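Local coordinates for protein sarcoplasmic calcium-binding proteins II, V, VI, and VII (Branchiostoma lanceolatum, PDB 2SAS) that binds calcium ions through EF-hand loops in amphioxus muscle, its wider physiological role not being established, at residues 10-14 with 77-82; 58-64 with 100-106. All coordinates share one frame; numbering follows the deposited sequence.

Contact 1 (10-14 with 77-82). With CA (calcium ion), chain C.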
loop_
_atom_site.group_PDB
_atom_site.type_symbol
_atom_site.label_atom_id
_atom_site.label_comp_id
_atom_site.label_asym_id
_atom_site.label_seq_id
_atom_site.Cartn_x
_atom_site.Cartn_y
_atom_site.Cartn_z
ATOM N N ILE A 10 -3.357 -11.269 -4.430
ATOM C CA ILE A 10 -2.856 -12.352 -3.558
ATOM C C ILE A 10 -1.673 -11.812 -2.731
ATOM O O ILE A 10 -1.552 -12.002 -1.516
ATOM C CB ILE A 10 -2.599 -13.685 -4.299
ATOM C CG1 ILE A 10 -3.984 -14.291 -4.748
ATOM C CG2 ILE A 10 -1.958 -14.676 -3.303
ATOM C CD1 ILE A 10 -3.946 -15.220 -5.985
ATOM N N LYS A 11 -0.791 -11.079 -3.366
ATOM C CA LYS A 11 0.347 -10.482 -2.646
ATOM C C LYS A 11 -0.254 -9.625 -1.521
ATOM O O LYS A 11 0.130 -9.733 -0.349
ATOM C CB LYS A 11 1.282 -9.741 -3.556
ATOM C CG LYS A 11 2.634 -9.311 -2.945
ATOM C CD LYS A 11 3.284 -10.460 -2.152
ATOM C CE LYS A 11 4.748 -10.142 -1.938
ATOM N NZ LYS A 11 4.907 -9.091 -0.880
ATOM N N PHE A 12 -1.246 -8.801 -1.892
ATOM C CA PHE A 12 -1.955 -7.938 -0.968
ATOM C C PHE A 12 -2.364 -8.659 0.289
ATOM O O PHE A 12 -2.050 -8.145 1.383
ATOM C CB PHE A 12 -3.125 -7.194 -1.583
ATOM C CG PHE A 12 -3.831 -6.220 -0.689
ATOM C CD1 PHE A 12 -4.879 -6.618 0.121
ATOM C CD2 PHE A 12 -3.418 -4.876 -0.688
ATOM C CE1 PHE A 12 -5.557 -5.684 0.921
ATOM C CE2 PHE A 12 -4.097 -3.938 0.102
ATOM C CZ PHE A 12 -5.161 -4.343 0.899
ATOM N N THR A 13 -3.058 -9.753 0.216
ATOM C CA THR A 13 -3.453 -10.512 1.440
ATOM C C THR A 13 -2.272 -11.107 2.164
ATOM O O THR A 13 -2.275 -11.287 3.429
ATOM C CB THR A 13 -4.521 -11.593 1.025
ATOM O OG1 THR A 13 -3.814 -12.602 0.249
ATOM C CG2 THR A 13 -5.653 -11.000 0.174
ATOM N N PHE A 14 -1.214 -11.484 1.448
ATOM C CA PHE A 14 -0.045 -12.110 2.132
ATOM C C PHE A 14 0.445 -11.042 3.106
ATOM O O PHE A 14 0.487 -11.217 4.318
ATOM C CB PHE A 14 0.997 -12.559 1.103
ATOM C CG PHE A 14 2.220 -13.287 1.542
ATOM C CD1 PHE A 14 2.218 -14.668 1.764
ATOM C CD2 PHE A 14 3.409 -12.609 1.746
ATOM C CE1 PHE A 14 3.354 -15.346 2.210
ATOM C CE2 PHE A 14 4.571 -13.231 2.173
ATOM C CZ PHE A 14 4.510 -14.606 2.396
ATOM N N VAL A 77 5.601 -20.566 5.796
ATOM C CA VAL A 77 4.861 -20.605 4.518
ATOM C C VAL A 77 5.528 -19.466 3.719
ATOM O O VAL A 77 5.540 -18.309 4.196
ATOM C CB VAL A 77 3.357 -20.492 4.636
ATOM C CG1 VAL A 77 2.665 -20.268 3.283
ATOM C CG2 VAL A 77 2.679 -21.666 5.341
ATOM N N SER A 78 6.124 -19.777 2.569
ATOM C CA SER A 78 6.736 -18.624 1.842
ATOM C C SER A 78 5.681 -18.092 0.889
ATOM O O SER A 78 4.603 -18.707 0.744
ATOM C CB SER A 78 7.971 -19.148 1.080
ATOM O OG SER A 78 7.582 -20.366 0.468
ATOM N N TRP A 79 6.010 -17.013 0.253
ATOM C CA TRP A 79 5.191 -16.354 -0.775
ATOM C C TRP A 79 4.857 -17.352 -1.888
ATOM O O TRP A 79 3.691 -17.511 -2.255
ATOM C CB TRP A 79 5.931 -15.168 -1.391
ATOM C CG TRP A 79 5.293 -14.738 -2.684
ATOM C CD1 TRP A 79 5.920 -14.607 -3.885
ATOM C CD2 TRP A 79 3.927 -14.358 -2.887
ATOM N NE1 TRP A 79 5.029 -14.137 -4.824
ATOM C CE2 TRP A 79 3.808 -13.973 -4.237
ATOM C CE3 TRP A 79 2.827 -14.238 -2.035
ATOM C CZ2 TRP A 79 2.624 -13.483 -4.795
ATOM C CZ3 TRP A 79 1.634 -13.751 -2.586
ATOM C CH2 TRP A 79 1.533 -13.406 -3.928
ATOM N N GLU A 80 5.901 -17.972 -2.414
ATOM C CA GLU A 80 5.782 -19.014 -3.448
ATOM C C GLU A 80 4.863 -20.132 -3.009
ATOM O O GLU A 80 3.960 -20.535 -3.788
ATOM C CB GLU A 80 7.151 -19.617 -3.812
ATOM C CG GLU A 80 8.210 -18.528 -4.150
ATOM C CD GLU A 80 8.821 -17.895 -2.917
ATOM O OE1 GLU A 80 8.795 -18.443 -1.820
ATOM O OE2 GLU A 80 9.342 -16.782 -3.105
ATOM N N GLU A 81 4.975 -20.673 -1.804
ATOM C CA GLU A 81 4.037 -21.734 -1.398
ATOM C C GLU A 81 2.624 -21.179 -1.223
ATOM O O GLU A 81 1.641 -21.875 -1.557
ATOM C CB GLU A 81 4.423 -22.520 -0.169
ATOM C CG GLU A 81 5.945 -22.795 -0.062
ATOM C CD GLU A 81 6.331 -23.390 1.249
ATOM O OE1 GLU A 81 6.598 -22.721 2.239
ATOM O OE2 GLU A 81 6.295 -24.623 1.213
ATOM N N TYR A 82 2.522 -19.962 -0.733
ATOM C CA TYR A 82 1.250 -19.264 -0.557
ATOM C C TYR A 82 0.629 -19.004 -1.940
ATOM O O TYR A 82 -0.629 -19.114 -2.067
ATOM C CB TYR A 82 1.392 -17.972 0.277
ATOM C CG TYR A 82 0.142 -17.216 0.634
ATOM C CD1 TYR A 82 -0.753 -17.605 1.646
ATOM C CD2 TYR A 82 -0.233 -16.113 -0.129
ATOM C CE1 TYR A 82 -1.945 -16.901 1.896
ATOM C CE2 TYR A 82 -1.363 -15.379 0.122
ATOM C CZ TYR A 82 -2.239 -15.770 1.152
ATOM O OH TYR A 82 -3.376 -15.003 1.382
HETATM CA CA CA C . 7.798 -23.951 3.808
HETATM O O HOH W 1 9.496 -22.628 3.033
#
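F14, W79 and Y82 form an aromatic cluster between helix 4-18, in the EF-hand 1 region, and the start of helix 79-91, in the EF-hand 2 region. W79 turns its edge to the face of F14 (ring planes at 72°), W79 CE3 lying 3.8 Å from F14 CG. Y82 meets F14 obliquely, at 55°, and Y82 CD2 comes within 3.4 Å of F14 CD1. Aliphatic groups close the cluster: K11 CD sits over a face of the W79 six-membered ring, 3.7 Å from its centroid, while I10 CG2, anti to the backbone N, reaches Y82 CE2 at 3.5 Å. The polar link is Y82 OH to T13 OG1 (2.7 Å), near the tyrosine ring plane; T13 OG1 itself donates to I10 O. A phenylalanine in place of Y82 would probably leave T13 OG1 without its partner across this buried interface. W79 NE1 donates to A139 O of the second subunit. S78 and E81 form a capping box, and E81 OE1, which takes S78 N, also binds calcium at 2.3 Å. Around the contact, V77 pairs with I26 of strand 25-26 in the short antiparallel sheet, and helix 158-170 packs on T13 through L168 and L169.

Contact 2 (58-64 with 100-106); sequences LEDEWRD and PAWCQNR
E61 and R106 face each other with their CG atoms anti to the backbone N (chi1 -160° for E61), and whereas the glutamate then runs out extended, the arginine bends at chi2 and chi3 to bring its guanidinium back onto the carboxylate. The two segments belong to helix-loop-helix units of the EF-hand type: 58-64 lies on helix 48-69, within the EF-hand 2 region, and 100-106 leads into helix 103-114, in the EF-hand 3 region. The salt bridge is two-pronged but uneven. R106 NH2 reaches the syn lone pair of E61 OE1 at 2.8 Å, whereas the bond from R106 NE to E61 OE2 is weak; with carboxylate and guanidinium planes 38° apart, the two groups are twisted out of a common plane. N105 ND2 adds a straighter bond to E61 OE1 (3.0 Å, 164°) from the anti side, though tilted well out of the carboxylate plane, so this oxygen is gripped by two donors and the rotation of the carboxylate is restrained. L58 CD2 packs against R106 NH2 at 3.7 Å, and R106 NH1 has a further partner in F17 O. Such a buried arginine would be expected to favour the charged form of E61.

The carboxylates of E61 and D64 flank CB of W102, and both meet the indole at its edge, near its plane: E61 OE2 approaches CE3 and D64 OD1 lies by CD1. Helix 79-91 and Y165 of helix 158-170 also pack on this indole. The carboxylate of D64 has its main polar partner in R68, through a salt bridge to NE; across the contact, the same OD1 accepts a weak bond from W102 N at 3.0 Å, while OD2 lies 3.6 Å from A101 CB.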
loop_
_atom_site.group_PDB
_atom_site.type_symbol
_atom_site.label_atom_id
_atom_site.label_comp_id
_atom_site.label_asym_id
_atom_site.label_seq_id
_atom_site.Cartn_x
_atom_site.Cartn_y
_atom_site.Cartn_z
ATOM N N LEU A 58 -6.444 -18.847 16.357
ATOM C CA LEU A 58 -5.276 -18.454 15.539
ATOM C C LEU A 58 -4.361 -19.677 15.345
ATOM O O LEU A 58 -3.750 -19.938 14.297
ATOM C CB LEU A 58 -4.586 -17.247 16.187
ATOM C CG LEU A 58 -5.339 -15.909 16.118
ATOM C CD1 LEU A 58 -4.648 -14.758 16.806
ATOM C CD2 LEU A 58 -5.520 -15.541 14.639
ATOM N N GLU A 59 -4.208 -20.432 16.432
ATOM C CA GLU A 59 -3.369 -21.643 16.414
ATOM C C GLU A 59 -3.896 -22.615 15.360
ATOM O O GLU A 59 -3.182 -23.150 14.514
ATOM C CB GLU A 59 -3.438 -22.315 17.801
ATOM C CG GLU A 59 -2.548 -21.524 18.765
ATOM C CD GLU A 59 -2.464 -22.034 20.156
ATOM O OE1 GLU A 59 -3.379 -22.795 20.479
ATOM O OE2 GLU A 59 -1.583 -21.706 20.902
ATOM N N ASP A 60 -5.165 -22.808 15.460
ATOM C CA ASP A 60 -6.040 -23.621 14.627
ATOM C C ASP A 60 -6.000 -23.057 13.200
ATOM O O ASP A 60 -6.047 -23.768 12.196
ATOM C CB ASP A 60 -7.389 -23.532 15.331
ATOM C CG ASP A 60 -8.326 -24.684 15.325
ATOM O OD1 ASP A 60 -8.457 -25.350 14.267
ATOM O OD2 ASP A 60 -8.963 -24.899 16.418
ATOM N N GLU A 61 -5.896 -21.741 13.062
ATOM C CA GLU A 61 -5.790 -21.142 11.732
ATOM C C GLU A 61 -4.401 -21.473 11.158
ATOM O O GLU A 61 -4.311 -22.088 10.030
ATOM C CB GLU A 61 -6.037 -19.662 11.735
ATOM C CG GLU A 61 -6.420 -19.020 10.417
ATOM C CD GLU A 61 -6.216 -17.547 10.286
ATOM O OE1 GLU A 61 -6.559 -16.898 11.298
ATOM O OE2 GLU A 61 -5.751 -17.053 9.270
ATOM N N TRP A 62 -3.349 -21.172 11.852
ATOM C CA TRP A 62 -1.972 -21.434 11.428
ATOM C C TRP A 62 -1.786 -22.909 11.010
ATOM O O TRP A 62 -1.166 -23.252 9.999
ATOM C CB TRP A 62 -0.986 -21.089 12.537
ATOM C CG TRP A 62 0.433 -21.491 12.326
ATOM C CD1 TRP A 62 1.265 -22.205 13.172
ATOM C CD2 TRP A 62 1.194 -21.224 11.129
ATOM N NE1 TRP A 62 2.505 -22.342 12.601
ATOM C CE2 TRP A 62 2.484 -21.764 11.348
ATOM C CE3 TRP A 62 0.922 -20.550 9.954
ATOM C CZ2 TRP A 62 3.488 -21.618 10.392
ATOM C CZ3 TRP A 62 1.886 -20.410 9.007
ATOM C CH2 TRP A 62 3.169 -20.958 9.219
ATOM N N ARG A 63 -2.340 -23.775 11.844
ATOM C CA ARG A 63 -2.311 -25.218 11.641
ATOM C C ARG A 63 -2.911 -25.566 10.291
ATOM O O ARG A 63 -2.323 -26.336 9.524
ATOM C CB ARG A 63 -3.041 -25.943 12.757
ATOM C CG ARG A 63 -3.112 -27.445 12.713
ATOM C CD ARG A 63 -2.707 -28.047 14.035
ATOM N NE ARG A 63 -1.778 -27.180 14.770
ATOM C CZ ARG A 63 -2.143 -26.588 15.914
ATOM N NH1 ARG A 63 -3.387 -26.745 16.371
ATOM N NH2 ARG A 63 -1.284 -25.839 16.610
ATOM N N ASP A 64 -4.065 -25.018 9.979
ATOM C CA ASP A 64 -4.709 -25.334 8.684
ATOM C C ASP A 64 -3.926 -24.698 7.548
ATOM O O ASP A 64 -3.917 -25.326 6.459
ATOM C CB ASP A 64 -6.159 -24.872 8.668
ATOM C CG ASP A 64 -6.929 -25.298 7.432
ATOM O OD1 ASP A 64 -6.904 -24.517 6.456
ATOM O OD2 ASP A 64 -7.568 -26.350 7.429
ATOM N N PRO A 100 -10.406 -22.524 1.622
ATOM C CA PRO A 100 -9.825 -23.426 2.619
ATOM C C PRO A 100 -10.243 -22.886 3.967
ATOM O O PRO A 100 -10.360 -21.666 4.177
ATOM C CB PRO A 100 -8.348 -23.440 2.313
ATOM C CG PRO A 100 -8.079 -22.213 1.473
ATOM C CD PRO A 100 -9.397 -21.815 0.859
ATOM N N ALA A 101 -10.433 -23.811 4.887
ATOM C CA ALA A 101 -10.833 -23.534 6.236
ATOM C C ALA A 101 -10.068 -22.448 6.952
ATOM O O ALA A 101 -10.787 -21.812 7.767
ATOM C CB ALA A 101 -10.791 -24.816 7.079
ATOM N N TRP A 102 -8.787 -22.253 6.740
ATOM C CA TRP A 102 -8.033 -21.219 7.481
ATOM C C TRP A 102 -8.684 -19.857 7.204
ATOM O O TRP A 102 -8.610 -18.961 8.044
ATOM C CB TRP A 102 -6.533 -21.213 7.160
ATOM C CG TRP A 102 -6.183 -20.777 5.786
ATOM C CD1 TRP A 102 -6.080 -21.561 4.681
ATOM C CD2 TRP A 102 -5.931 -19.432 5.320
ATOM N NE1 TRP A 102 -5.783 -20.826 3.566
ATOM C CE2 TRP A 102 -5.674 -19.514 3.929
ATOM C CE3 TRP A 102 -5.871 -18.193 5.952
ATOM C CZ2 TRP A 102 -5.374 -18.404 3.173
ATOM C CZ3 TRP A 102 -5.600 -17.078 5.195
ATOM C CH2 TRP A 102 -5.352 -17.175 3.828
ATOM N N CYS A 103 -9.263 -19.771 6.002
ATOM C CA CYS A 103 -9.941 -18.554 5.518
ATOM C C CYS A 103 -11.178 -18.205 6.352
ATOM O O CYS A 103 -11.467 -17.032 6.570
ATOM C CB CYS A 103 -10.368 -18.730 4.058
ATOM S SG CYS A 103 -9.138 -18.083 2.931
ATOM N N GLN A 104 -11.862 -19.251 6.751
ATOM C CA GLN A 104 -13.067 -19.201 7.594
ATOM C C GLN A 104 -12.716 -18.571 8.936
ATOM O O GLN A 104 -13.614 -18.159 9.677
ATOM C CB GLN A 104 -13.679 -20.590 7.785
ATOM C CG GLN A 104 -13.809 -21.439 6.523
ATOM C CD GLN A 104 -14.606 -20.743 5.432
ATOM O OE1 GLN A 104 -15.518 -19.959 5.721
ATOM N NE2 GLN A 104 -14.273 -21.023 4.170
ATOM N N ASN A 105 -11.432 -18.489 9.289
ATOM C CA ASN A 105 -11.084 -17.815 10.551
ATOM C C ASN A 105 -10.498 -16.424 10.245
ATOM O O ASN A 105 -10.548 -15.539 11.119
ATOM C CB ASN A 105 -10.159 -18.580 11.486
ATOM C CG ASN A 105 -10.037 -17.830 12.830
ATOM O OD1 ASN A 105 -10.923 -18.025 13.675
ATOM N ND2 ASN A 105 -8.978 -17.050 13.052
ATOM N N ARG A 106 -9.913 -16.298 9.074
ATOM C CA ARG A 106 -9.292 -15.017 8.645
ATOM C C ARG A 106 -10.440 -14.036 8.378
ATOM O O ARG A 106 -10.314 -12.896 8.889
ATOM C CB ARG A 106 -8.308 -15.181 7.533
ATOM C CG ARG A 106 -7.497 -14.061 6.919
ATOM C CD ARG A 106 -6.179 -13.835 7.632
ATOM N NE ARG A 106 -6.376 -14.305 9.005
ATOM C CZ ARG A 106 -5.917 -13.680 10.086
ATOM N NH1 ARG A 106 -5.080 -12.664 9.946
ATOM N NH2 ARG A 106 -6.253 -14.115 11.302
#

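How the contacts relate
Contacts 1 and 2 interleave along the chain, and their centres are 15 Å apart. Helix 48-69 supplies 58-64 and leads into the second calcium loop, which contains strand 77-78; helix 79-91, begun in contact 1, precedes helix 103-114. The two meet directly: Y82 OH lies 3.8 Å from W102 CH2, and V77 CG2 is 4.0 Å from W62 CZ3, which joins them by packing. Their relation to calcium differs. Contact 1 contributes the ligand E81, which shares the site with D70, N72, D74, the backbone O of V76 and a water, and its F14 side chain is about 7 Å from another calcium ion; in contact 2 the R106 side chain remains about 12 Å from a bound calcium.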